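Local coordinates for putative uncharacterized protein TCIL3000_10_9440 (Trypanosoma congolense, PDB 5KMX) that is an insect-stage surface antigen of unknown function whose bilobed ectodomain may act as a sensor, at residues 75-89 with 158-172. Numbering follows the deposited sequence.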
ATOM      1  N   VAL A  75     -12.100 -10.163   1.126  1.00 42.06           N
ATOM      2  CA  VAL A  75     -11.958 -10.307  -0.318  1.00 49.82           C
ATOM      3  C   VAL A  75     -11.558 -11.734  -0.669  1.00 46.27           C
ATOM      4  O   VAL A  75     -10.600 -12.272  -0.115  1.00 49.11           O
ATOM      5  CB  VAL A  75     -10.908  -9.334  -0.890  1.00 43.37           C
ATOM      6  CG1 VAL A  75     -10.738  -9.554  -2.391  1.00 42.92           C
ATOM      7  CG2 VAL A  75     -11.302  -7.891  -0.600  1.00 44.86           C
ATOM      8  N   VAL A  76     -12.293 -12.335  -1.598  1.00 43.37           N
ATOM      9  CA  VAL A  76     -11.985 -13.675  -2.082  1.00 42.82           C
ATOM     10  C   VAL A  76     -11.300 -13.572  -3.439  1.00 43.04           C
ATOM     11  O   VAL A  76     -11.873 -13.044  -4.390  1.00 51.75           O
ATOM     12  CB  VAL A  76     -13.252 -14.543  -2.201  1.00 54.45           C
ATOM     13  CG1 VAL A  76     -12.885 -15.981  -2.512  1.00 51.91           C
ATOM     14  CG2 VAL A  76     -14.069 -14.475  -0.916  1.00 46.99           C
ATOM     15  N   VAL A  77     -10.074 -14.081  -3.519  1.00 50.88           N
ATOM     16  CA  VAL A  77      -9.260 -13.946  -4.722  1.00 47.11           C
ATOM     17  C   VAL A  77      -9.312 -15.215  -5.567  1.00 51.88           C
ATOM     18  O   VAL A  77      -8.736 -16.238  -5.199  1.00 49.65           O
ATOM     19  CB  VAL A  77      -7.794 -13.628  -4.370  1.00 48.95           C
ATOM     20  CG1 VAL A  77      -6.977 -13.386  -5.634  1.00 43.66           C
ATOM     21  CG2 VAL A  77      -7.723 -12.414  -3.454  1.00 55.79           C
ATOM     22  N   ASN A  78     -10.005 -15.131  -6.699  1.00 52.41           N
ATOM     23  CA  ASN A  78     -10.107 -16.241  -7.641  1.00 48.07           C
ATOM     24  C   ASN A  78      -9.532 -15.861  -9.001  1.00 50.76           C
ATOM     25  O   ASN A  78     -10.272 -15.615  -9.955  1.00 54.23           O
ATOM     26  CB  ASN A  78     -11.565 -16.681  -7.790  1.00 49.67           C
ATOM     27  CG  ASN A  78     -12.074 -17.433  -6.574  1.00 54.39           C
ATOM     28  OD1 ASN A  78     -11.468 -18.412  -6.138  1.00 51.19           O
ATOM     29  ND2 ASN A  78     -13.190 -16.975  -6.016  1.00 52.29           N
ATOM     30  N   ILE A  79      -8.204 -15.819  -9.077  1.00 48.75           N
ATOM     31  CA  ILE A  79      -7.497 -15.420 -10.288  1.00 50.60           C
ATOM     32  C   ILE A  79      -6.811 -16.625 -10.930  1.00 51.97           C
ATOM     33  O   ILE A  79      -6.233 -17.460 -10.232  1.00 48.79           O
ATOM     34  CB  ILE A  79      -6.448 -14.330  -9.983  1.00 51.03           C
ATOM     35  CG1 ILE A  79      -7.120 -13.091  -9.381  1.00 49.29           C
ATOM     36  CG2 ILE A  79      -5.672 -13.959 -11.237  1.00 47.89           C
ATOM     37  CD1 ILE A  79      -8.147 -12.430 -10.287  1.00 44.33           C
ATOM     38  N   ASN A  80      -6.866 -16.702 -12.257  1.00 50.06           N
ATOM     39  CA  ASN A  80      -6.303 -17.833 -12.987  1.00 55.58           C
ATOM     40  C   ASN A  80      -4.811 -18.013 -12.726  1.00 59.75           C
ATOM     41  O   ASN A  80      -4.069 -17.037 -12.638  1.00 55.75           O
ATOM     42  CB  ASN A  80      -6.543 -17.666 -14.488  1.00 55.63           C
ATOM     43  CG  ASN A  80      -8.005 -17.445 -14.823  1.00 65.20           C
ATOM     44  OD1 ASN A  80      -8.342 -16.601 -15.653  1.00 81.34           O
ATOM     45  ND2 ASN A  80      -8.883 -18.194 -14.168  1.00 66.90           N
ATOM     46  N   THR A  81      -4.389 -19.270 -12.603  1.00 55.96           N
ATOM     47  CA  THR A  81      -2.996 -19.634 -12.327  1.00 47.62           C
ATOM     48  C   THR A  81      -2.566 -19.294 -10.900  1.00 52.04           C
ATOM     49  O   THR A  81      -1.442 -19.599 -10.497  1.00 53.59           O
ATOM     50  CB  THR A  81      -2.011 -18.950 -13.303  1.00 51.23           C
ATOM     51  OG1 THR A  81      -2.003 -17.532 -13.087  1.00 55.57           O
ATOM     52  CG2 THR A  81      -2.386 -19.247 -14.747  1.00 48.17           C
ATOM     53  N   VAL A  82      -3.457 -18.659 -10.142  1.00 49.56           N
ATOM     54  CA  VAL A  82      -3.185 -18.311  -8.751  1.00 51.49           C
ATOM     55  C   VAL A  82      -4.050 -19.160  -7.832  1.00 52.17           C
ATOM     56  O   VAL A  82      -5.276 -19.117  -7.920  1.00 55.70           O
ATOM     57  CB  VAL A  82      -3.463 -16.822  -8.472  1.00 52.67           C
ATOM     58  CG1 VAL A  82      -3.036 -16.450  -7.059  1.00 49.34           C
ATOM     59  CG2 VAL A  82      -2.750 -15.944  -9.488  1.00 46.46           C
ATOM     60  N   GLN A  83      -3.412 -19.933  -6.959  1.00 57.56           N
ATOM     61  CA  GLN A  83      -4.147 -20.719  -5.980  1.00 54.49           C
ATOM     62  C   GLN A  83      -5.005 -19.773  -5.148  1.00 51.03           C
ATOM     63  O   GLN A  83      -4.475 -18.877  -4.489  1.00 57.58           O
ATOM     64  CB  GLN A  83      -3.193 -21.520  -5.094  1.00 53.77           C
ATOM     65  CG  GLN A  83      -2.436 -22.614  -5.840  1.00 59.55           C
ATOM     66  CD  GLN A  83      -1.445 -23.371  -4.966  1.00 66.59           C
ATOM     67  OE1 GLN A  83      -0.643 -24.157  -5.470  1.00 63.07           O
ATOM     68  NE2 GLN A  83      -1.498 -23.140  -3.655  1.00 65.86           N
ATOM     69  N   PRO A  84      -6.335 -19.968  -5.171  1.00 51.25           N
ATOM     70  CA  PRO A  84      -7.219 -18.970  -4.561  1.00 54.09           C
ATOM     71  C   PRO A  84      -7.018 -18.828  -3.059  1.00 47.20           C
ATOM     72  O   PRO A  84      -6.558 -19.759  -2.403  1.00 54.52           O
ATOM     73  CB  PRO A  84      -8.621 -19.504  -4.881  1.00 53.66           C
ATOM     74  CG  PRO A  84      -8.438 -20.974  -5.006  1.00 46.65           C
ATOM     75  CD  PRO A  84      -7.089 -21.140  -5.652  1.00 48.00           C
ATOM     76  N   PHE A  85      -7.357 -17.655  -2.535  1.00 54.44           N
ATOM     77  CA  PHE A  85      -7.220 -17.379  -1.114  1.00 47.66           C
ATOM     78  C   PHE A  85      -8.160 -16.256  -0.709  1.00 44.10           C
ATOM     79  O   PHE A  85      -8.743 -15.587  -1.562  1.00 45.37           O
ATOM     80  CB  PHE A  85      -5.771 -17.016  -0.770  1.00 47.00           C
ATOM     81  CG  PHE A  85      -5.284 -15.751  -1.422  1.00 51.50           C
ATOM     82  CD1 PHE A  85      -4.821 -15.760  -2.728  1.00 54.99           C
ATOM     83  CD2 PHE A  85      -5.275 -14.555  -0.722  1.00 49.07           C
ATOM     84  CE1 PHE A  85      -4.365 -14.598  -3.326  1.00 58.73           C
ATOM     85  CE2 PHE A  85      -4.823 -13.389  -1.316  1.00 51.43           C
ATOM     86  CZ  PHE A  85      -4.366 -13.412  -2.619  1.00 54.23           C
ATOM     87  N   THR A  86      -8.314 -16.070   0.597  1.00 48.88           N
ATOM     88  CA  THR A  86      -9.146 -15.002   1.138  1.00 52.13           C
ATOM     89  C   THR A  86      -8.278 -14.041   1.934  1.00 45.80           C
ATOM     90  O   THR A  86      -7.315 -14.457   2.575  1.00 51.59           O
ATOM     91  CB  THR A  86     -10.264 -15.552   2.047  1.00 48.67           C
ATOM     92  OG1 THR A  86     -10.978 -16.588   1.362  1.00 59.99           O
ATOM     93  CG2 THR A  86     -11.234 -14.444   2.441  1.00 54.12           C
ATOM     94  N   ARG A  87      -8.619 -12.757   1.880  1.00 52.60           N
ATOM     95  CA  ARG A  87      -7.924 -11.740   2.660  1.00 44.02           C
ATOM     96  C   ARG A  87      -8.924 -10.865   3.397  1.00 39.57           C
ATOM     97  O   ARG A  87      -9.903 -10.397   2.817  1.00 49.58           O
ATOM     98  CB  ARG A  87      -7.031 -10.876   1.767  1.00 47.88           C
ATOM     99  CG  ARG A  87      -6.402  -9.678   2.481  1.00 53.83           C
ATOM    100  CD  ARG A  87      -5.449 -10.112   3.587  1.00 45.07           C
ATOM    101  NE  ARG A  87      -4.275 -10.781   3.037  1.00 53.41           N
ATOM    102  CZ  ARG A  87      -3.184 -10.154   2.608  1.00 52.40           C
ATOM    103  NH1 ARG A  87      -3.099  -8.830   2.671  1.00 53.67           N
ATOM    104  NH2 ARG A  87      -2.171 -10.852   2.117  1.00 58.32           N
ATOM    105  N   ARG A  88      -8.662 -10.647   4.680  1.00 47.52           N
ATOM    106  CA  ARG A  88      -9.467  -9.750   5.493  1.00 45.54           C
ATOM    107  C   ARG A  88      -8.628  -8.537   5.872  1.00 48.05           C
ATOM    108  O   ARG A  88      -7.483  -8.679   6.299  1.00 38.62           O
ATOM    109  CB  ARG A  88      -9.975 -10.465   6.742  1.00 51.85           C
ATOM    110  CG  ARG A  88     -11.265  -9.895   7.292  1.00 60.47           C
ATOM    111  CD  ARG A  88     -11.864 -10.813   8.335  1.00 68.77           C
ATOM    112  NE  ARG A  88     -11.258 -10.628   9.651  1.00 79.18           N
ATOM    113  CZ  ARG A  88     -11.340 -11.507  10.645  1.00 78.89           C
ATOM    114  NH1 ARG A  88     -11.989 -12.653  10.477  1.00 75.17           N
ATOM    115  NH2 ARG A  88     -10.761 -11.247  11.810  1.00 76.96           N
ATOM    116  N   THR A  89      -9.201  -7.349   5.703  1.00 43.54           N
ATOM    117  CA  THR A  89      -8.500  -6.105   5.986  1.00 44.66           C
ATOM    118  C   THR A  89      -9.402  -5.150   6.759  1.00 49.90           C
ATOM    119  O   THR A  89     -10.572  -4.989   6.412  1.00 48.03           O
ATOM    120  CB  THR A  89      -8.032  -5.414   4.691  1.00 45.76           C
ATOM    121  OG1 THR A  89      -7.288  -6.339   3.890  1.00 52.26           O
ATOM    122  CG2 THR A  89      -7.162  -4.206   5.011  1.00 45.01           C
ATOM    123  N   LEU A 158      -6.180  -1.625  -2.096  1.00 55.93           N
ATOM    124  CA  LEU A 158      -5.671  -2.839  -1.465  1.00 53.48           C
ATOM    125  C   LEU A 158      -4.711  -3.581  -2.392  1.00 53.21           C
ATOM    126  O   LEU A 158      -5.097  -4.010  -3.480  1.00 41.56           O
ATOM    127  CB  LEU A 158      -6.831  -3.757  -1.072  1.00 51.71           C
ATOM    128  CG  LEU A 158      -6.467  -5.028  -0.300  1.00 55.01           C
ATOM    129  CD1 LEU A 158      -5.954  -4.685   1.089  1.00 52.80           C
ATOM    130  CD2 LEU A 158      -7.663  -5.964  -0.220  1.00 51.32           C
ATOM    131  N   TYR A 159      -3.465  -3.734  -1.949  1.00 46.17           N
ATOM    132  CA  TYR A 159      -2.442  -4.422  -2.733  1.00 51.38           C
ATOM    133  C   TYR A 159      -2.208  -5.837  -2.211  1.00 53.31           C
ATOM    134  O   TYR A 159      -1.955  -6.034  -1.021  1.00 53.43           O
ATOM    135  CB  TYR A 159      -1.123  -3.645  -2.706  1.00 50.94           C
ATOM    136  CG  TYR A 159      -1.246  -2.183  -3.078  1.00 53.40           C
ATOM    137  CD1 TYR A 159      -1.758  -1.259  -2.178  1.00 53.84           C
ATOM    138  CD2 TYR A 159      -0.832  -1.726  -4.321  1.00 50.61           C
ATOM    139  CE1 TYR A 159      -1.869   0.074  -2.510  1.00 49.66           C
ATOM    140  CE2 TYR A 159      -0.937  -0.392  -4.661  1.00 53.78           C
ATOM    141  CZ  TYR A 159      -1.455   0.503  -3.751  1.00 53.31           C
ATOM    142  OH  TYR A 159      -1.562   1.835  -4.081  1.00 53.97           O
ATOM    143  N   LEU A 160      -2.288  -6.815  -3.110  1.00 49.77           N
ATOM    144  CA  LEU A 160      -2.017  -8.208  -2.773  1.00 47.68           C
ATOM    145  C   LEU A 160      -0.857  -8.720  -3.621  1.00 44.90           C
ATOM    146  O   LEU A 160      -0.627  -8.225  -4.725  1.00 50.40           O
ATOM    147  CB  LEU A 160      -3.263  -9.068  -2.993  1.00 48.24           C
ATOM    148  CG  LEU A 160      -4.525  -8.587  -2.272  1.00 45.49           C
ATOM    149  CD1 LEU A 160      -5.727  -9.428  -2.674  1.00 42.01           C
ATOM    150  CD2 LEU A 160      -4.333  -8.611  -0.763  1.00 40.80           C
ATOM    151  N   VAL A 161      -0.133  -9.707  -3.100  1.00 41.44           N
ATOM    152  CA  VAL A 161       1.027 -10.260  -3.793  1.00 50.52           C
ATOM    153  C   VAL A 161       0.964 -11.784  -3.860  1.00 49.72           C
ATOM    154  O   VAL A 161       0.790 -12.454  -2.842  1.00 47.23           O
ATOM    155  CB  VAL A 161       2.342  -9.848  -3.106  1.00 53.75           C
ATOM    156  CG1 VAL A 161       3.541 -10.375  -3.885  1.00 54.44           C
ATOM    157  CG2 VAL A 161       2.416  -8.337  -2.972  1.00 48.91           C
ATOM    158  N   ALA A 162       1.113 -12.318  -5.068  1.00 53.00           N
ATOM    159  CA  ALA A 162       1.151 -13.759  -5.281  1.00 53.16           C
ATOM    160  C   ALA A 162       2.562 -14.210  -5.636  1.00 55.29           C
ATOM    161  O   ALA A 162       3.131 -13.767  -6.634  1.00 52.80           O
ATOM    162  CB  ALA A 162       0.177 -14.162  -6.373  1.00 53.53           C
ATOM    163  N   GLY A 163       3.121 -15.092  -4.816  1.00 64.11           N
ATOM    164  CA  GLY A 163       4.450 -15.622  -5.055  1.00 62.14           C
ATOM    165  C   GLY A 163       4.415 -16.762  -6.055  1.00 63.27           C
ATOM    166  O   GLY A 163       3.449 -17.525  -6.110  1.00 60.18           O
ATOM    167  N   SER A 164       5.471 -16.877  -6.852  1.00 55.62           N
ATOM    168  CA  SER A 164       5.544 -17.909  -7.878  1.00 55.56           C
ATOM    169  C   SER A 164       5.829 -19.285  -7.297  1.00 62.60           C
ATOM    170  O   SER A 164       6.716 -19.458  -6.457  1.00 59.41           O
ATOM    171  CB  SER A 164       6.617 -17.565  -8.914  1.00 64.99           C
ATOM    172  OG  SER A 164       6.777 -18.623  -9.844  1.00 60.54           O
ATOM    173  N   VAL A 165       5.050 -20.257  -7.755  1.00 63.66           N
ATOM    174  CA  VAL A 165       5.311 -21.663  -7.509  1.00 60.52           C
ATOM    175  C   VAL A 165       5.688 -22.260  -8.860  1.00 66.69           C
ATOM    176  O   VAL A 165       5.367 -21.685  -9.901  1.00 78.06           O
ATOM    177  CB  VAL A 165       4.081 -22.371  -6.897  1.00 63.80           C
ATOM    178  CG1 VAL A 165       4.318 -23.866  -6.758  1.00 70.75           C
ATOM    179  CG2 VAL A 165       3.739 -21.759  -5.542  1.00 52.46           C
ATOM    180  N   GLY A 166       6.383 -23.391  -8.859  1.00 53.00           N
ATOM    181  CA  GLY A 166       6.728 -24.051 -10.104  1.00 61.13           C
ATOM    182  C   GLY A 166       5.483 -24.445 -10.878  1.00 64.63           C
ATOM    183  O   GLY A 166       4.369 -24.372 -10.360  1.00 66.99           O
ATOM    184  N   GLY A 167       5.670 -24.859 -12.127  1.00 61.20           N
ATOM    185  CA  GLY A 167       4.565 -25.320 -12.946  1.00 57.98           C
ATOM    186  C   GLY A 167       3.534 -24.246 -13.238  1.00 60.61           C
ATOM    187  O   GLY A 167       2.330 -24.498 -13.165  1.00 57.96           O
ATOM    188  N   GLY A 168       4.008 -23.049 -13.573  1.00 56.99           N
ATOM    189  CA  GLY A 168       3.144 -21.966 -14.008  1.00 53.76           C
ATOM    190  C   GLY A 168       2.023 -21.629 -13.041  1.00 48.47           C
ATOM    191  O   GLY A 168       0.978 -21.123 -13.451  1.00 49.27           O
ATOM    192  N   MET A 169       2.244 -21.911 -11.761  1.00 51.75           N
ATOM    193  CA  MET A 169       1.244 -21.665 -10.728  1.00 59.50           C
ATOM    194  C   MET A 169       1.726 -20.629  -9.721  1.00 52.85           C
ATOM    195  O   MET A 169       2.928 -20.457  -9.522  1.00 52.12           O
ATOM    196  CB  MET A 169       0.900 -22.963 -10.001  1.00 54.17           C
ATOM    197  CG  MET A 169      -0.037 -23.879 -10.764  1.00 67.86           C
ATOM    198  SD  MET A 169      -0.060 -25.556 -10.095  1.00 68.10           S
ATOM    199  CE  MET A 169      -0.108 -25.224  -8.331  1.00 69.24           C
ATOM    200  N   TYR A 170       0.777 -19.953  -9.082  1.00 50.35           N
ATOM    201  CA  TYR A 170       1.091 -18.950  -8.072  1.00 51.14           C
ATOM    202  C   TYR A 170       0.309 -19.208  -6.791  1.00 52.37           C
ATOM    203  O   TYR A 170      -0.588 -20.049  -6.746  1.00 54.62           O
ATOM    204  CB  TYR A 170       0.795 -17.542  -8.596  1.00 54.26           C
ATOM    205  CG  TYR A 170       1.656 -17.140  -9.773  1.00 52.67           C
ATOM    206  CD1 TYR A 170       2.877 -16.511  -9.582  1.00 55.62           C
ATOM    207  CD2 TYR A 170       1.248 -17.394 -11.075  1.00 54.21           C
ATOM    208  CE1 TYR A 170       3.670 -16.147 -10.652  1.00 53.83           C
ATOM    209  CE2 TYR A 170       2.033 -17.030 -12.154  1.00 57.79           C
ATOM    210  CZ  TYR A 170       3.245 -16.408 -11.936  1.00 54.75           C
ATOM    211  OH  TYR A 170       4.030 -16.045 -13.006  1.00 54.30           O
ATOM    212  N   ARG A 171       0.665 -18.463  -5.753  1.00 56.32           N
ATOM    213  CA  ARG A 171       0.090 -18.630  -4.428  1.00 54.79           C
ATOM    214  C   ARG A 171       0.410 -17.366  -3.643  1.00 50.58           C
ATOM    215  O   ARG A 171       1.467 -16.769  -3.852  1.00 51.57           O
ATOM    216  CB  ARG A 171       0.658 -19.886  -3.760  1.00 63.44           C
ATOM    217  CG  ARG A 171       0.472 -19.982  -2.254  1.00 59.82           C
ATOM    218  CD  ARG A 171       1.309 -21.122  -1.692  1.00 63.32           C
ATOM    219  NE  ARG A 171       1.829 -20.814  -0.360  1.00 83.49           N
ATOM    220  CZ  ARG A 171       2.995 -21.246   0.116  1.00 87.70           C
ATOM    221  NH1 ARG A 171       3.788 -22.011  -0.626  1.00 83.60           N
ATOM    222  NH2 ARG A 171       3.375 -20.907   1.339  1.00 92.84           N
ATOM    223  N   GLU A 172      -0.491 -16.943  -2.759  1.00 48.93           N
ATOM    224  CA  GLU A 172      -0.312 -15.666  -2.073  1.00 53.48           C
ATOM    225  C   GLU A 172       0.998 -15.660  -1.292  1.00 56.01           C
ATOM    226  O   GLU A 172       1.342 -16.630  -0.615  1.00 59.56           O
ATOM    227  CB  GLU A 172      -1.498 -15.356  -1.147  1.00 52.88           C
ATOM    228  CG  GLU A 172      -1.495 -16.045   0.216  1.00 57.42           C
ATOM    229  CD  GLU A 172      -2.543 -15.465   1.155  1.00 56.18           C
ATOM    230  OE1 GLU A 172      -3.368 -16.242   1.683  1.00 64.31           O
ATOM    231  OE2 GLU A 172      -2.539 -14.231   1.367  1.00 47.15           O
TER
HETATM  232  O   HOH W   1      -2.772 -18.603  -2.816  1.00 51.36           O
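Two beta hairpins of the ectodomain, 75-89 and 158-172, pack against each other and are stitched together by a single backbone bridge between Val82 and Tyr170. Tyr170 N donates to Thr81 O (2.7 Å), and Gln83 N returns a nearly straight bond to Tyr170 O, approaching from above that carbonyl's plane. Beyond the bridge the strands draw apart and contact passes to side chains. The Phe85 ring is sandwiched: Glu172 CB sits over its centre, 3.5 Å from the centroid in a CH-pi contact, while Val77 CG2 covers the opposite face nearer the rim. With CG of Glu172 placed between its backbone N and carbonyl carbon (chi1 80°), the otherwise extended chain passes across the ring and brings OE2 to the guanidinium edge of Arg87, a weak salt bridge at 3.5 Å from NH2. Leu160 CD2 lies over one face of that guanidinium, whose NH1 also bonds to Gln177 O. Deeper in, Leu160 CD1 reaches Val77 CG2 (3.7 Å), and Leu158 CD2 meets Val75 CG2. The contact thus joins two antiparallel hairpins, bridged near their turns and facing each other across a shared apolar interior, within one curled or branched mixed beta sheet.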